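Local coordinates for replication protein (PDB 6H24), which probably initiates plasmid replication as a Rep protein, the crystallised part being its N-terminal winged-helix WH1 domain, at residues V47-Y52 and A63-L67. Numbering follows the deposited sequence.
Sequences VHASSY and AYQAL
Val47 (phi/psi -128/126) and His48 end a strand, and the chain turns helical at Ala49, with His48 as N-cap; Tyr52 N hydrogen-bonds to His48 O at 3.2 Å. Residues 63-67 are regular helix. The backbones come closest at Ala49 and Tyr64, CA to CA 5.0 Å, an approach made possible by the small side chain of Ala49, whose CB lies 3.9 Å from Tyr64 CB and 4.5 Å from Ala63 CB. Leu67, chi1 m and chi2 t, spreads its branches: CD1 reaches Val47 CG1 (4.0 Å; Val47 chi1 t) and Ala49 CA (3.8 Å), while CD2 sits over the Tyr52 ring face, 4.2 Å from the centroid and 23° off the normal, a CH-pi contact. The ring edge of Tyr52, chi1 t and chi2 34°, faces Ala63 O (3.6 Å from Tyr52 CD2) and Ala66 CB (4.1 Å from Tyr52 CE2). No hydrogen bond crosses; the Tyr64 hydroxyl hydrogen-bonds to Asp104. Helix 19-34 adds Leu27 against Val47 and Tyr52. Such apolar packing between successive helices, 49-56 and 60-75, is characteristic of the helix-turn-helix part of a winged-helix domain.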
# COMPACT_ATOMS: atom_id res chain seq x y z
N VAL A 47 10.27 -13.52 4.66
CA VAL A 47 10.07 -14.29 5.89
C VAL A 47 10.03 -15.77 5.52
O VAL A 47 9.27 -16.17 4.63
CB VAL A 47 8.78 -13.90 6.63
CG1 VAL A 47 8.56 -14.81 7.84
CG2 VAL A 47 8.83 -12.44 7.07
N HIS A 48 10.87 -16.56 6.18
CA HIS A 48 10.92 -18.00 5.98
C HIS A 48 10.08 -18.71 7.02
O HIS A 48 10.14 -18.38 8.21
CB HIS A 48 12.36 -18.51 6.06
CG HIS A 48 13.22 -18.13 4.90
ND1 HIS A 48 13.69 -16.85 4.70
CD2 HIS A 48 13.71 -18.88 3.88
CE1 HIS A 48 14.42 -16.82 3.60
NE2 HIS A 48 14.45 -18.04 3.08
N ALA A 49 9.30 -19.70 6.58
CA ALA A 49 8.62 -20.55 7.55
C ALA A 49 9.62 -21.20 8.50
O ALA A 49 9.31 -21.42 9.67
CB ALA A 49 7.80 -21.63 6.84
N SER A 50 10.84 -21.49 8.02
CA SER A 50 11.86 -22.07 8.88
C SER A 50 12.21 -21.13 10.03
O SER A 50 12.45 -21.58 11.15
CB SER A 50 13.11 -22.38 8.06
OG SER A 50 13.56 -21.24 7.35
N SER A 51 12.22 -19.82 9.77
CA SER A 51 12.48 -18.86 10.85
C SER A 51 11.33 -18.83 11.84
O SER A 51 11.54 -18.74 13.05
CB SER A 51 12.74 -17.47 10.27
OG SER A 51 13.80 -17.48 9.34
N TYR A 52 10.09 -18.88 11.33
CA TYR A 52 8.92 -18.96 12.21
C TYR A 52 9.04 -20.16 13.13
O TYR A 52 8.84 -20.05 14.35
CB TYR A 52 7.66 -18.98 11.33
CG TYR A 52 6.31 -18.97 12.03
CD1 TYR A 52 6.10 -18.28 13.21
CD2 TYR A 52 5.21 -19.57 11.43
CE1 TYR A 52 4.85 -18.25 13.82
CE2 TYR A 52 3.96 -19.54 12.02
CZ TYR A 52 3.78 -18.88 13.21
OH TYR A 52 2.53 -18.86 13.79
N ALA A 63 3.12 -24.17 9.61
CA ALA A 63 3.77 -22.88 9.81
C ALA A 63 3.68 -22.03 8.55
O ALA A 63 3.32 -20.85 8.61
CB ALA A 63 5.23 -23.08 10.22
N TYR A 64 3.99 -22.61 7.39
CA TYR A 64 3.95 -21.83 6.16
C TYR A 64 2.54 -21.36 5.84
O TYR A 64 2.32 -20.18 5.55
CB TYR A 64 4.52 -22.63 4.99
CG TYR A 64 4.31 -21.95 3.66
CD1 TYR A 64 4.86 -20.70 3.40
CD2 TYR A 64 3.54 -22.54 2.67
CE1 TYR A 64 4.67 -20.07 2.18
CE2 TYR A 64 3.34 -21.92 1.45
CZ TYR A 64 3.91 -20.68 1.21
OH TYR A 64 3.72 -20.06 -0.00
N GLN A 65 1.55 -22.26 5.91
CA GLN A 65 0.18 -21.84 5.63
C GLN A 65 -0.27 -20.74 6.58
O GLN A 65 -0.97 -19.81 6.18
CB GLN A 65 -0.77 -23.04 5.72
CG GLN A 65 -2.17 -22.74 5.20
CD GLN A 65 -2.19 -22.46 3.70
OE1 GLN A 65 -1.64 -23.23 2.90
NE2 GLN A 65 -2.80 -21.35 3.31
N ALA A 66 0.13 -20.84 7.85
CA ALA A 66 -0.21 -19.80 8.82
C ALA A 66 0.35 -18.45 8.39
O ALA A 66 -0.35 -17.43 8.45
CB ALA A 66 0.33 -20.17 10.20
N LEU A 67 1.60 -18.42 7.93
CA LEU A 67 2.19 -17.19 7.44
C LEU A 67 1.48 -16.69 6.18
O LEU A 67 1.20 -15.49 6.05
CB LEU A 67 3.67 -17.41 7.14
CG LEU A 67 4.62 -17.61 8.32
CD1 LEU A 67 5.98 -17.88 7.73
CD2 LEU A 67 4.63 -16.40 9.23